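Local coordinates for protein thermostable carboxypeptidase 1 (Pyrococcus furiosus, PDB 1KA2) that removes amino acids one after another from the C-terminus of peptides with broad specificity, as a homodimeric, cobalt-binding metallocarboxypeptidase, at residues 220-225 against 267-271; 212-216 against 260-264. All coordinates share one frame; numbering follows the deposited sequence.

Interaction 1: residues 220-225 against 267-271. With MG (magnesium ion), chain B.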
ATOM      1  N   LEU A 220      -5.028 -22.653  -4.719  1.00 32.66           N
ATOM      2  CA  LEU A 220      -5.215 -21.461  -5.533  1.00 32.65           C
ATOM      3  C   LEU A 220      -4.657 -21.635  -6.953  1.00 32.48           C
ATOM      4  O   LEU A 220      -5.237 -21.122  -7.908  1.00 31.52           O
ATOM      5  CB  LEU A 220      -4.610 -20.240  -4.842  1.00 30.96           C
ATOM      6  CG  LEU A 220      -5.420 -19.764  -3.623  1.00 33.14           C
ATOM      7  CD1 LEU A 220      -4.727 -18.573  -2.983  1.00 31.02           C
ATOM      8  CD2 LEU A 220      -6.842 -19.383  -4.049  1.00 29.47           C
ATOM      9  N   GLN A 221      -3.552 -22.363  -7.104  1.00 34.20           N
ATOM     10  CA  GLN A 221      -2.998 -22.588  -8.441  1.00 36.71           C
ATOM     11  C   GLN A 221      -3.919 -23.549  -9.199  1.00 36.57           C
ATOM     12  O   GLN A 221      -4.048 -23.468 -10.423  1.00 38.99           O
ATOM     13  CB  GLN A 221      -1.590 -23.175  -8.351  1.00 38.44           C
ATOM     14  CG  GLN A 221      -0.698 -22.439  -7.366  1.00 45.10           C
ATOM     15  CD  GLN A 221       0.740 -22.958  -7.350  1.00 47.50           C
ATOM     16  OE1 GLN A 221       1.635 -22.312  -7.883  1.00 48.10           O
ATOM     17  NE2 GLN A 221       0.962 -24.119  -6.749  1.00 45.85           N
ATOM     18  N   LYS A 222      -4.574 -24.450  -8.472  1.00 34.86           N
ATOM     19  CA  LYS A 222      -5.494 -25.377  -9.109  1.00 35.34           C
ATOM     20  C   LYS A 222      -6.702 -24.620  -9.626  1.00 35.03           C
ATOM     21  O   LYS A 222      -7.304 -25.013 -10.625  1.00 34.72           O
ATOM     22  CB  LYS A 222      -5.921 -26.472  -8.132  1.00 35.66           C
ATOM     23  CG  LYS A 222      -4.875 -27.551  -7.971  1.00 38.53           C
ATOM     24  CD  LYS A 222      -4.537 -28.168  -9.323  1.00 39.71           C
ATOM     25  CE  LYS A 222      -3.326 -29.077  -9.221  1.00 43.03           C
ATOM     26  NZ  LYS A 222      -2.947 -29.636 -10.550  1.00 45.06           N
ATOM     27  N   PHE A 223      -7.049 -23.534  -8.940  1.00 34.51           N
ATOM     28  CA  PHE A 223      -8.178 -22.689  -9.339  1.00 34.91           C
ATOM     29  C   PHE A 223      -7.764 -21.733 -10.459  1.00 34.25           C
ATOM     30  O   PHE A 223      -8.613 -21.095 -11.087  1.00 32.68           O
ATOM     31  CB  PHE A 223      -8.677 -21.835  -8.161  1.00 33.12           C
ATOM     32  CG  PHE A 223      -9.469 -22.597  -7.124  1.00 35.06           C
ATOM     33  CD1 PHE A 223      -9.909 -23.897  -7.358  1.00 33.43           C
ATOM     34  CD2 PHE A 223      -9.815 -21.980  -5.917  1.00 35.41           C
ATOM     35  CE1 PHE A 223     -10.679 -24.568  -6.411  1.00 35.24           C
ATOM     36  CE2 PHE A 223     -10.588 -22.642  -4.963  1.00 34.78           C
ATOM     37  CZ  PHE A 223     -11.021 -23.936  -5.209  1.00 35.77           C
ATOM     38  N   GLY A 224      -6.461 -21.615 -10.693  1.00 33.28           N
ATOM     39  CA  GLY A 224      -6.000 -20.704 -11.723  1.00 34.10           C
ATOM     40  C   GLY A 224      -5.902 -19.269 -11.219  1.00 34.83           C
ATOM     41  O   GLY A 224      -5.914 -18.319 -12.008  1.00 34.19           O
ATOM     42  N   PHE A 225      -5.817 -19.114  -9.898  1.00 35.08           N
ATOM     43  CA  PHE A 225      -5.690 -17.798  -9.272  1.00 33.75           C
ATOM     44  C   PHE A 225      -4.372 -17.244  -9.829  1.00 33.53           C
ATOM     45  O   PHE A 225      -3.309 -17.826  -9.620  1.00 32.05           O
ATOM     46  CB  PHE A 225      -5.640 -17.962  -7.748  1.00 32.14           C
ATOM     47  CG  PHE A 225      -5.823 -16.677  -6.984  1.00 33.29           C
ATOM     48  CD1 PHE A 225      -6.887 -15.831  -7.268  1.00 31.80           C
ATOM     49  CD2 PHE A 225      -4.958 -16.339  -5.954  1.00 32.48           C
ATOM     50  CE1 PHE A 225      -7.096 -14.666  -6.537  1.00 31.31           C
ATOM     51  CE2 PHE A 225      -5.154 -15.176  -5.213  1.00 35.26           C
ATOM     52  CZ  PHE A 225      -6.233 -14.337  -5.508  1.00 33.60           C
ATOM     53  N   THR A 267      -9.890 -19.341   2.465  1.00 32.83           N
ATOM     54  CA  THR A 267      -9.139 -18.911   1.287  1.00 32.52           C
ATOM     55  C   THR A 267     -10.023 -19.073   0.038  1.00 31.07           C
ATOM     56  O   THR A 267     -10.085 -18.187  -0.829  1.00 28.00           O
ATOM     57  CB  THR A 267      -7.838 -19.739   1.118  1.00 32.90           C
ATOM     58  OG1 THR A 267      -7.035 -19.631   2.305  1.00 35.08           O
ATOM     59  CG2 THR A 267      -7.023 -19.218  -0.057  1.00 32.77           C
ATOM     60  N   VAL A 268     -10.715 -20.210  -0.025  1.00 28.42           N
ATOM     61  CA  VAL A 268     -11.612 -20.524  -1.133  1.00 28.10           C
ATOM     62  C   VAL A 268     -12.731 -19.486  -1.157  1.00 27.94           C
ATOM     63  O   VAL A 268     -13.069 -18.938  -2.214  1.00 26.51           O
ATOM     64  CB  VAL A 268     -12.209 -21.936  -0.965  1.00 27.69           C
ATOM     65  CG1 VAL A 268     -13.086 -22.292  -2.164  1.00 30.01           C
ATOM     66  CG2 VAL A 268     -11.093 -22.943  -0.810  1.00 27.48           C
ATOM     67  N   HIS A 269     -13.292 -19.212   0.017  1.00 28.51           N
ATOM     68  CA  HIS A 269     -14.363 -18.213   0.155  1.00 29.24           C
ATOM     69  C   HIS A 269     -13.879 -16.912  -0.481  1.00 28.77           C
ATOM     70  O   HIS A 269     -14.503 -16.392  -1.403  1.00 29.02           O
ATOM     71  CB  HIS A 269     -14.677 -17.968   1.639  1.00 30.14           C
ATOM     72  CG  HIS A 269     -15.761 -16.956   1.876  1.00 32.96           C
ATOM     73  ND1 HIS A 269     -17.100 -17.284   1.872  1.00 32.36           N
ATOM     74  CD2 HIS A 269     -15.700 -15.629   2.150  1.00 31.95           C
ATOM     75  CE1 HIS A 269     -17.816 -16.206   2.139  1.00 34.28           C
ATOM     76  NE2 HIS A 269     -16.992 -15.187   2.312  1.00 35.37           N
ATOM     77  N   GLU A 270     -12.754 -16.389   0.002  1.00 29.35           N
ATOM     78  CA  GLU A 270     -12.227 -15.150  -0.552  1.00 28.17           C
ATOM     79  C   GLU A 270     -11.908 -15.281  -2.040  1.00 26.64           C
ATOM     80  O   GLU A 270     -12.080 -14.333  -2.792  1.00 28.25           O
ATOM     81  CB  GLU A 270     -10.986 -14.686   0.222  1.00 29.77           C
ATOM     82  CG  GLU A 270     -11.240 -14.334   1.707  1.00 31.78           C
ATOM     83  CD  GLU A 270     -12.500 -13.490   1.944  1.00 29.86           C
ATOM     84  OE1 GLU A 270     -12.716 -12.484   1.233  1.00 30.15           O
ATOM     85  OE2 GLU A 270     -13.267 -13.838   2.863  1.00 29.36           O
ATOM     86  N   PHE A 271     -11.441 -16.447  -2.477  1.00 28.38           N
ATOM     87  CA  PHE A 271     -11.152 -16.622  -3.900  1.00 27.75           C
ATOM     88  C   PHE A 271     -12.417 -16.324  -4.705  1.00 28.95           C
ATOM     89  O   PHE A 271     -12.359 -15.708  -5.783  1.00 30.39           O
ATOM     90  CB  PHE A 271     -10.697 -18.059  -4.195  1.00 29.04           C
ATOM     91  CG  PHE A 271     -10.717 -18.406  -5.660  1.00 29.71           C
ATOM     92  CD1 PHE A 271      -9.693 -17.989  -6.505  1.00 29.93           C
ATOM     93  CD2 PHE A 271     -11.801 -19.092  -6.208  1.00 30.53           C
ATOM     94  CE1 PHE A 271      -9.746 -18.243  -7.878  1.00 30.09           C
ATOM     95  CE2 PHE A 271     -11.868 -19.353  -7.579  1.00 31.38           C
ATOM     96  CZ  PHE A 271     -10.835 -18.924  -8.418  1.00 30.94           C
TER
HETATM   97 MG    MG B 501     -17.282 -12.893   2.077  1.00 36.05          MG
HETATM   98  O   HOH W   1     -15.361 -12.334   2.979  1.00 35.72           O
HETATM   99  O   HOH W   2     -17.788 -10.853   2.594  1.00 37.81           O
HETATM  100  O   HOH W   3     -18.152 -13.225   4.103  1.00 33.55           O
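On the HEXXH helix of this M32 peptidase, Phe-271 packs against Phe-223 and Phe-225, at and just beyond the end of helix 209-223, and the three rings form an aromatic cluster. Phe-223 lies over one face of the Phe-271 ring: its CD2 stands 3.5 Å above that plane, displaced toward the rim, and its CB makes a CH-pi contact 4.0 Å from the ring centroid. The two planes are inclined at 40°, so the pair is oblique. Phe-225 arrives at the edge of the same ring, its CD1 3.6 Å from Phe-271 CD1. With CG anti to the backbone N (chi1 165°), the Phe-271 ring is directed toward the end of helix 209-223, where both phenylalanines meet it. Leu-220 CD2 is 4.0 Å from Phe-271 CD1, and Leu-220 CD1 meets Thr-267 CG2, while Val-268 CG1 meets the edge of the Phe-223 ring. Replacing Phe-271 by an alanine is likely to open a gap between the helices and leave the Phe-223 and Phe-225 rings without their common partner. A Schellman motif ends helix 209-223: Phe-225 N bonds to Leu-220 O at 2.9 Å, with a weak bond from Gly-224 N to Gln-221 O; Gly-224 is its positive-phi residue, after which Phe-225 turns into the cluster. Trp-305 adds an edge-to-face partner to both Phe-223 and Phe-271. On the metal side of helix 261-278, His-269 NE2 binds magnesium at 2.3 Å alongside His-273 and Glu-299, and Glu-270 OE2 accepts from a metal-bound water, as in the active site of an HEXXH metallopeptidase.

Interaction 2: residues 212-216 against 260-264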
ATOM      1  N   MET A 212       0.153 -25.550   5.959  1.00 38.62           N
ATOM      2  CA  MET A 212      -1.096 -25.142   5.336  1.00 37.56           C
ATOM      3  C   MET A 212      -0.926 -24.109   4.243  1.00 38.47           C
ATOM      4  O   MET A 212      -1.740 -24.051   3.319  1.00 36.69           O
ATOM      5  CB  MET A 212      -2.086 -24.623   6.384  1.00 36.71           C
ATOM      6  CG  MET A 212      -2.683 -25.734   7.229  1.00 35.82           C
ATOM      7  SD  MET A 212      -3.202 -27.112   6.184  1.00 37.49           S
ATOM      8  CE  MET A 212      -4.622 -26.400   5.385  1.00 37.18           C
ATOM      9  N   GLU A 213       0.118 -23.290   4.328  1.00 38.98           N
ATOM     10  CA  GLU A 213       0.303 -22.303   3.278  1.00 43.26           C
ATOM     11  C   GLU A 213       0.707 -23.020   1.991  1.00 42.86           C
ATOM     12  O   GLU A 213       0.488 -22.513   0.891  1.00 43.73           O
ATOM     13  CB  GLU A 213       1.305 -21.194   3.693  1.00 43.73           C
ATOM     14  CG  GLU A 213       2.751 -21.567   3.895  1.00 47.30           C
ATOM     15  CD  GLU A 213       3.550 -20.407   4.486  1.00 48.54           C
ATOM     16  OE1 GLU A 213       4.794 -20.469   4.504  1.00 51.88           O
ATOM     17  OE2 GLU A 213       2.931 -19.430   4.944  1.00 48.46           O
ATOM     18  N   ARG A 214       1.261 -24.223   2.131  1.00 43.86           N
ATOM     19  CA  ARG A 214       1.632 -25.021   0.969  1.00 43.49           C
ATOM     20  C   ARG A 214       0.336 -25.582   0.368  1.00 42.73           C
ATOM     21  O   ARG A 214       0.185 -25.669  -0.853  1.00 43.68           O
ATOM     22  CB  ARG A 214       2.567 -26.178   1.365  1.00 45.21           C
ATOM     23  CG  ARG A 214       4.023 -25.774   1.623  1.00 46.39           C
ATOM     24  CD  ARG A 214       4.968 -26.981   1.549  1.00 48.77           C
ATOM     25  NE  ARG A 214       5.162 -27.668   2.824  1.00 49.69           N
ATOM     26  CZ  ARG A 214       5.939 -27.216   3.805  1.00 50.83           C
ATOM     27  NH1 ARG A 214       6.597 -26.076   3.658  1.00 50.65           N
ATOM     28  NH2 ARG A 214       6.067 -27.907   4.928  1.00 51.56           N
ATOM     29  N   VAL A 215      -0.602 -25.959   1.234  1.00 40.02           N
ATOM     30  CA  VAL A 215      -1.879 -26.497   0.776  1.00 37.06           C
ATOM     31  C   VAL A 215      -2.719 -25.389   0.135  1.00 36.47           C
ATOM     32  O   VAL A 215      -3.246 -25.567  -0.964  1.00 35.65           O
ATOM     33  CB  VAL A 215      -2.660 -27.154   1.945  1.00 35.94           C
ATOM     34  CG1 VAL A 215      -4.078 -27.458   1.522  1.00 33.51           C
ATOM     35  CG2 VAL A 215      -1.974 -28.460   2.358  1.00 36.94           C
ATOM     36  N   ASN A 216      -2.849 -24.248   0.813  1.00 35.36           N
ATOM     37  CA  ASN A 216      -3.619 -23.142   0.244  1.00 35.96           C
ATOM     38  C   ASN A 216      -3.041 -22.722  -1.113  1.00 34.74           C
ATOM     39  O   ASN A 216      -3.787 -22.542  -2.076  1.00 33.70           O
ATOM     40  CB  ASN A 216      -3.652 -21.926   1.190  1.00 33.85           C
ATOM     41  CG  ASN A 216      -4.604 -22.121   2.370  1.00 34.22           C
ATOM     42  OD1 ASN A 216      -5.579 -22.873   2.276  1.00 31.79           O
ATOM     43  ND2 ASN A 216      -4.333 -21.431   3.481  1.00 29.66           N
ATOM     44  N   PHE A 260      -7.475 -27.068  10.511  1.00 38.87           N
ATOM     45  CA  PHE A 260      -7.108 -26.655   9.156  1.00 40.73           C
ATOM     46  C   PHE A 260      -8.221 -26.350   8.161  1.00 40.84           C
ATOM     47  O   PHE A 260      -7.973 -25.717   7.128  1.00 41.64           O
ATOM     48  CB  PHE A 260      -6.104 -27.653   8.543  1.00 39.93           C
ATOM     49  CG  PHE A 260      -6.725 -28.892   7.937  1.00 40.97           C
ATOM     50  CD1 PHE A 260      -7.290 -28.859   6.663  1.00 39.39           C
ATOM     51  CD2 PHE A 260      -6.670 -30.111   8.609  1.00 40.67           C
ATOM     52  CE1 PHE A 260      -7.781 -30.019   6.067  1.00 39.27           C
ATOM     53  CE2 PHE A 260      -7.160 -31.280   8.017  1.00 39.74           C
ATOM     54  CZ  PHE A 260      -7.715 -31.232   6.745  1.00 40.37           C
ATOM     55  N   ARG A 261      -9.443 -26.776   8.467  1.00 39.85           N
ATOM     56  CA  ARG A 261     -10.575 -26.519   7.583  1.00 36.90           C
ATOM     57  C   ARG A 261     -10.771 -25.010   7.428  1.00 35.55           C
ATOM     58  O   ARG A 261     -11.126 -24.519   6.356  1.00 34.13           O
ATOM     59  CB  ARG A 261     -11.851 -27.136   8.178  1.00 39.59           C
ATOM     60  CG  ARG A 261     -12.303 -26.445   9.469  1.00 41.76           C
ATOM     61  CD  ARG A 261     -13.317 -27.248  10.266  1.00 43.84           C
ATOM     62  NE  ARG A 261     -14.438 -27.691   9.448  1.00 47.29           N
ATOM     63  CZ  ARG A 261     -15.711 -27.402   9.704  1.00 48.38           C
ATOM     64  NH1 ARG A 261     -16.025 -26.660  10.765  1.00 45.92           N
ATOM     65  NH2 ARG A 261     -16.667 -27.864   8.899  1.00 42.76           N
ATOM     66  N   ARG A 262     -10.541 -24.283   8.512  1.00 33.82           N
ATOM     67  CA  ARG A 262     -10.727 -22.838   8.530  1.00 36.05           C
ATOM     68  C   ARG A 262      -9.959 -22.060   7.467  1.00 34.66           C
ATOM     69  O   ARG A 262     -10.545 -21.329   6.674  1.00 31.94           O
ATOM     70  CB  ARG A 262     -10.350 -22.272   9.899  1.00 37.61           C
ATOM     71  CG  ARG A 262     -11.218 -22.712  11.048  1.00 41.37           C
ATOM     72  CD  ARG A 262     -10.543 -22.301  12.351  1.00 46.24           C
ATOM     73  NE  ARG A 262     -11.252 -22.785  13.531  1.00 50.49           N
ATOM     74  CZ  ARG A 262     -12.374 -22.252  13.997  1.00 50.67           C
ATOM     75  NH1 ARG A 262     -12.913 -21.210  13.374  1.00 51.61           N
ATOM     76  NH2 ARG A 262     -12.950 -22.764  15.079  1.00 49.34           N
ATOM     77  N   THR A 263      -8.642 -22.205   7.467  1.00 35.38           N
ATOM     78  CA  THR A 263      -7.834 -21.475   6.517  1.00 35.38           C
ATOM     79  C   THR A 263      -8.138 -21.893   5.088  1.00 35.85           C
ATOM     80  O   THR A 263      -8.133 -21.064   4.182  1.00 37.40           O
ATOM     81  CB  THR A 263      -6.322 -21.641   6.818  1.00 35.23           C
ATOM     82  OG1 THR A 263      -5.580 -20.760   5.969  1.00 32.90           O
ATOM     83  CG2 THR A 263      -5.863 -23.085   6.587  1.00 31.74           C
ATOM     84  N   ILE A 264      -8.430 -23.172   4.887  1.00 36.36           N
ATOM     85  CA  ILE A 264      -8.736 -23.660   3.543  1.00 35.58           C
ATOM     86  C   ILE A 264     -10.021 -23.065   2.973  1.00 35.22           C
ATOM     87  O   ILE A 264      -9.996 -22.413   1.930  1.00 33.86           O
ATOM     88  CB  ILE A 264      -8.873 -25.209   3.500  1.00 32.99           C
ATOM     89  CG1 ILE A 264      -7.499 -25.869   3.665  1.00 33.11           C
ATOM     90  CG2 ILE A 264      -9.537 -25.640   2.180  1.00 31.66           C
ATOM     91  CD1 ILE A 264      -7.520 -27.390   3.532  1.00 28.68           C
TER
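Met-212 and Ile-264 cross at about a right angle, and the methionine methyl is what brings them together: Met-212 CE lies 3.4 Å from Ile-264 CG1, tighter than a usual carbon contact. Bends at chi2 and chi3 fold the Met-212 chain so that CE enters among Phe-260, Thr-263 and Ile-264. Met-212 CE is 3.7 Å from Phe-260 CB, and the Met-212 and Phe-260 side chains also cross nearly perpendicularly. The sulfur takes part as well, since SD of Met-212 is 5.1 Å from the centroid of the Phe-260 ring and 46° off its normal, an oblique Met-aromatic contact.

Asn-216 and Thr-263 supply the one side-chain hydrogen bond of the interface. Asn-216 ND2 donates to Thr-263 OG1 at 2.9 Å with an N-H...O angle of 148°, and the hydroxyl oxygen lies only 8° out of the amide plane, so the bond is moderately bent but stays close to that plane. Thr-263 OG1 is also hydrogen-bonded to Arg-254 O and Thr-253 OG1, which links this buried pair to the end of strand 248-253. Beside it, the amide OD1 of Asn-216 rests 3.5 Å from Ile-264 CA. Val-215 CG1 touches Ile-264 CD1, and Leu-323 of helix 313-326 packs on both of these residues. Apolar packing with one buried side-chain hydrogen bond thus joins helix 209-223 to the N-terminal part of the helix that carries the HEXXH motif.

Overall arrangement
From the N terminus, helix 209-223 and the turn after it supply first 212-216 and then 220-225. The chain next passes through strands 231-235, 241-243 and 248-253 before the start of helix 261-278, with the residue before it, returns 260-264, and the helix then gives 267-271. Interaction 2 closes a loop with 43 residues between its segments and interaction 1 one with 41; because the segments alternate along the sequence, the loops cross instead of nesting. The contacts are successive points on one helix pair, their centres 11 Å apart. Asn-216 ND2 and Thr-267 OG1 approach to 3.5 Å as plain packing, while Thr-267 OG1 is hydrogen-bonded to Thr-263 O. Together they tie helix 209-223 to the metal-binding helix.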